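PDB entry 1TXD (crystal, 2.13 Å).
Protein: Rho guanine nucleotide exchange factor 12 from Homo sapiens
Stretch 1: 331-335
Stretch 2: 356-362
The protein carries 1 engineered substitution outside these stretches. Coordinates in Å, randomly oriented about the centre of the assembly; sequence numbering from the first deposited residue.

Stretch 1 331-335: NKALF
Stretch 2 (356-362) EKTVWQD

The contact between residues 331-335 and 356-362 is a small strand-on-helix packing, held by van der Waals contact around L334 and K357 with no hydrogen bond between the two stretches. Residues 356-362 are helical throughout, with phi from -57° to -80° and psi from -18° at K357 to -49° at V359 and Q361; the amides of W360, Q361 and D362 bond to the carbonyls of E356, K357 and T358 (N to O 2.9, 3.0 and 2.9 Å, respectively). In the other stretch, K332 (-88/69) leads into extended A333 (-120/-173), L334 (-142/155) and F335 (-103/113), and a weak bond joins A333 N to N331 O at 3.0 Å.

The strand and helix run in similar directions, their axes 23° apart and 9.0 Å at closest approach. The register sets A333 CA 6.8 Å from K357 CA and L334 CA 7.5 Å from Q361 CA. The CA-to-CB bond of A333 points away from the helix and that of L334 toward it.

L334, buried in an m,t rotamer (chi1 -53°, chi2 162°), touches residues one helical turn apart, K357 and Q361, and W360 between them. Its CD1 lies 3.9 Å from K357 O, a carbonyl already accepting the Q361 amide, and 4.2 Å from W360 CB; its CD2 lies 3.9 Å from Q361 CB and 4.0 Å from K357 CD. Q361 points its CA-to-CB bond toward the strand, and its side chain is extended (chi1 172°, chi2 166°).

K357 (chi1 73°, chi2 93°, chi3 163°, chi4 136°) contributes its methylene chain: CE approaches K332 CG at 3.7 Å, an aliphatic contact; K332 NZ and K357 NZ are 6.6 Å apart. K332 (chi1 -94°, chi2 31°, chi3 133°, chi4 168°) has its CA-to-CB bond sideways and its end leading away. K357 NZ is hydrogen-bonded elsewhere in the structure. W360 (chi1 -88°, chi2 107°) meets the leucine through CB while its indole leads away, and NE1 donates to E356 OE2 at 3.1 Å, one turn back along the helix.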

ATOM      1  N   ASN A 331      15.834 -26.599  23.452  1.00 66.45           N
ATOM      2  CA  ASN A 331      15.669 -25.154  23.443  1.00 66.65           C
ATOM      3  C   ASN A 331      14.223 -24.775  23.133  1.00 65.97           C
ATOM      4  O   ASN A 331      13.349 -25.647  23.043  1.00 64.63           O
ATOM      5  CB  ASN A 331      16.623 -24.526  22.405  1.00 67.02           C
ATOM      6  CG  ASN A 331      17.131 -23.144  22.813  1.00 68.32           C
ATOM      7  OD1 ASN A 331      17.413 -22.888  23.987  1.00 70.19           O
ATOM      8  ND2 ASN A 331      17.257 -22.245  21.835  1.00 68.76           N
ATOM      9  N   LYS A 332      13.978 -23.469  22.961  1.00 65.95           N
ATOM     10  CA  LYS A 332      12.680 -22.989  22.480  1.00 65.47           C
ATOM     11  C   LYS A 332      12.729 -22.973  20.946  1.00 65.02           C
ATOM     12  O   LYS A 332      12.766 -21.917  20.254  1.00 65.12           O
ATOM     13  CB  LYS A 332      12.287 -21.668  23.142  1.00 65.98           C
ATOM     14  CG  LYS A 332      11.400 -21.818  24.407  1.00 67.00           C
ATOM     15  CD  LYS A 332      11.631 -23.120  25.239  1.00 68.80           C
ATOM     16  CE  LYS A 332      11.740 -22.808  26.713  1.00 69.67           C
ATOM     17  NZ  LYS A 332      11.660 -24.045  27.507  1.00 70.44           N
ATOM     18  N   ALA A 333      12.768 -24.213  20.467  1.00 63.88           N
ATOM     19  CA  ALA A 333      12.829 -24.597  19.082  1.00 64.26           C
ATOM     20  C   ALA A 333      11.585 -25.431  18.822  1.00 64.27           C
ATOM     21  O   ALA A 333      10.716 -25.560  19.682  1.00 65.38           O
ATOM     22  CB  ALA A 333      14.082 -25.430  18.833  1.00 64.08           C
ATOM     23  N   LEU A 334      11.508 -26.003  17.631  1.00 64.01           N
ATOM     24  CA  LEU A 334      10.373 -26.818  17.247  1.00 63.63           C
ATOM     25  C   LEU A 334      10.887 -27.973  16.419  1.00 63.67           C
ATOM     26  O   LEU A 334      11.949 -27.889  15.802  1.00 63.38           O
ATOM     27  CB  LEU A 334       9.370 -26.009  16.413  1.00 63.90           C
ATOM     28  CG  LEU A 334       8.851 -24.673  16.966  1.00 63.98           C
ATOM     29  CD1 LEU A 334       8.242 -23.832  15.865  1.00 63.66           C
ATOM     30  CD2 LEU A 334       7.824 -24.913  18.061  1.00 64.86           C
ATOM     31  N   PHE A 335      10.125 -29.056  16.422  1.00 63.47           N
ATOM     32  CA  PHE A 335      10.353 -30.147  15.507  1.00 63.81           C
ATOM     33  C   PHE A 335       9.285 -29.982  14.454  1.00 63.07           C
ATOM     34  O   PHE A 335       8.095 -30.071  14.741  1.00 63.53           O
ATOM     35  CB  PHE A 335      10.218 -31.513  16.203  1.00 64.37           C
ATOM     36  CG  PHE A 335      11.297 -31.795  17.216  1.00 65.31           C
ATOM     37  CD1 PHE A 335      12.636 -31.619  16.900  1.00 65.66           C
ATOM     38  CD2 PHE A 335      10.969 -32.252  18.487  1.00 66.29           C
ATOM     39  CE1 PHE A 335      13.623 -31.880  17.832  1.00 66.15           C
ATOM     40  CE2 PHE A 335      11.955 -32.515  19.423  1.00 66.49           C
ATOM     41  CZ  PHE A 335      13.284 -32.328  19.097  1.00 66.57           C
ATOM     42  N   GLU A 356       8.464 -15.486  19.668  1.00 82.14           N
ATOM     43  CA  GLU A 356       8.335 -15.675  18.219  1.00 81.63           C
ATOM     44  C   GLU A 356       8.087 -17.124  17.791  1.00 80.89           C
ATOM     45  O   GLU A 356       7.334 -17.354  16.852  1.00 80.61           O
ATOM     46  CB  GLU A 356       9.548 -15.106  17.470  1.00 82.16           C
ATOM     47  CG  GLU A 356       9.595 -15.495  15.991  1.00 82.35           C
ATOM     48  CD  GLU A 356      10.498 -14.614  15.160  1.00 81.79           C
ATOM     49  OE1 GLU A 356      11.286 -13.848  15.753  1.00 81.71           O
ATOM     50  OE2 GLU A 356      10.421 -14.707  13.915  1.00 81.67           O
ATOM     51  N   LYS A 357       8.706 -18.096  18.465  1.00 80.11           N
ATOM     52  CA  LYS A 357       8.474 -19.502  18.129  1.00 79.34           C
ATOM     53  C   LYS A 357       7.050 -19.948  18.463  1.00 78.51           C
ATOM     54  O   LYS A 357       6.595 -20.966  17.947  1.00 77.67           O
ATOM     55  CB  LYS A 357       9.499 -20.446  18.795  1.00 79.39           C
ATOM     56  CG  LYS A 357       9.321 -20.659  20.284  1.00 79.11           C
ATOM     57  CD  LYS A 357       8.455 -21.880  20.621  1.00 79.26           C
ATOM     58  CE  LYS A 357       8.635 -22.302  22.068  1.00 79.06           C
ATOM     59  NZ  LYS A 357       7.337 -22.619  22.724  1.00 79.86           N
ATOM     60  N   THR A 358       6.351 -19.200  19.318  1.00 77.43           N
ATOM     61  CA  THR A 358       4.954 -19.524  19.620  1.00 77.02           C
ATOM     62  C   THR A 358       4.064 -19.015  18.496  1.00 75.22           C
ATOM     63  O   THR A 358       3.047 -19.631  18.190  1.00 75.11           O
ATOM     64  CB  THR A 358       4.485 -18.962  20.994  1.00 77.29           C
ATOM     65  OG1 THR A 358       5.596 -18.811  21.882  1.00 78.40           O
ATOM     66  CG2 THR A 358       3.596 -19.974  21.711  1.00 77.36           C
ATOM     67  N   VAL A 359       4.452 -17.895  17.891  1.00 73.75           N
ATOM     68  CA  VAL A 359       3.833 -17.422  16.652  1.00 71.90           C
ATOM     69  C   VAL A 359       4.106 -18.424  15.515  1.00 69.73           C
ATOM     70  O   VAL A 359       3.180 -18.846  14.822  1.00 69.03           O
ATOM     71  CB  VAL A 359       4.320 -15.999  16.296  1.00 72.59           C
ATOM     72  CG1 VAL A 359       3.940 -15.608  14.870  1.00 73.33           C
ATOM     73  CG2 VAL A 359       3.758 -14.980  17.285  1.00 73.17           C
ATOM     74  N   TRP A 360       5.360 -18.838  15.350  1.00 67.47           N
ATOM     75  CA  TRP A 360       5.718 -19.787  14.293  1.00 66.19           C
ATOM     76  C   TRP A 360       4.909 -21.072  14.429  1.00 65.99           C
ATOM     77  O   TRP A 360       4.335 -21.552  13.451  1.00 65.08           O
ATOM     78  CB  TRP A 360       7.219 -20.111  14.309  1.00 65.69           C
ATOM     79  CG  TRP A 360       8.096 -19.173  13.491  1.00 64.55           C
ATOM     80  CD1 TRP A 360       8.944 -18.222  13.978  1.00 64.11           C
ATOM     81  CD2 TRP A 360       8.230 -19.125  12.059  1.00 63.50           C
ATOM     82  NE1 TRP A 360       9.580 -17.575  12.945  1.00 64.67           N
ATOM     83  CE2 TRP A 360       9.158 -18.110  11.756  1.00 63.63           C
ATOM     84  CE3 TRP A 360       7.646 -19.828  10.999  1.00 63.16           C
ATOM     85  CZ2 TRP A 360       9.528 -17.798  10.452  1.00 62.85           C
ATOM     86  CZ3 TRP A 360       8.014 -19.507   9.695  1.00 62.52           C
ATOM     87  CH2 TRP A 360       8.941 -18.505   9.439  1.00 62.48           C
ATOM     88  N   GLN A 361       4.862 -21.619  15.648  1.00 65.94           N
ATOM     89  CA  GLN A 361       4.116 -22.847  15.909  1.00 65.86           C
ATOM     90  C   GLN A 361       2.646 -22.615  15.617  1.00 65.37           C
ATOM     91  O   GLN A 361       2.024 -23.402  14.914  1.00 66.04           O
ATOM     92  CB  GLN A 361       4.287 -23.346  17.357  1.00 65.99           C
ATOM     93  CG  GLN A 361       3.347 -24.529  17.708  1.00 67.12           C
ATOM     94  CD  GLN A 361       3.711 -25.263  19.005  1.00 66.98           C
ATOM     95  OE1 GLN A 361       4.323 -24.688  19.898  1.00 68.62           O
ATOM     96  NE2 GLN A 361       3.317 -26.527  19.105  1.00 67.85           N
ATOM     97  N   ASP A 362       2.094 -21.538  16.156  1.00 64.94           N
ATOM     98  CA  ASP A 362       0.663 -21.284  16.036  1.00 65.47           C
ATOM     99  C   ASP A 362       0.249 -21.115  14.576  1.00 65.40           C
ATOM    100  O   ASP A 362      -0.814 -21.595  14.174  1.00 65.34           O
ATOM    101  CB  ASP A 362       0.246 -20.047  16.847  1.00 65.95           C
ATOM    102  CG  ASP A 362      -0.120 -20.379  18.295  1.00 66.81           C
ATOM    103  OD1 ASP A 362       0.324 -21.420  18.823  1.00 68.51           O
ATOM    104  OD2 ASP A 362      -0.852 -19.644  18.991  1.00 68.46           O
TER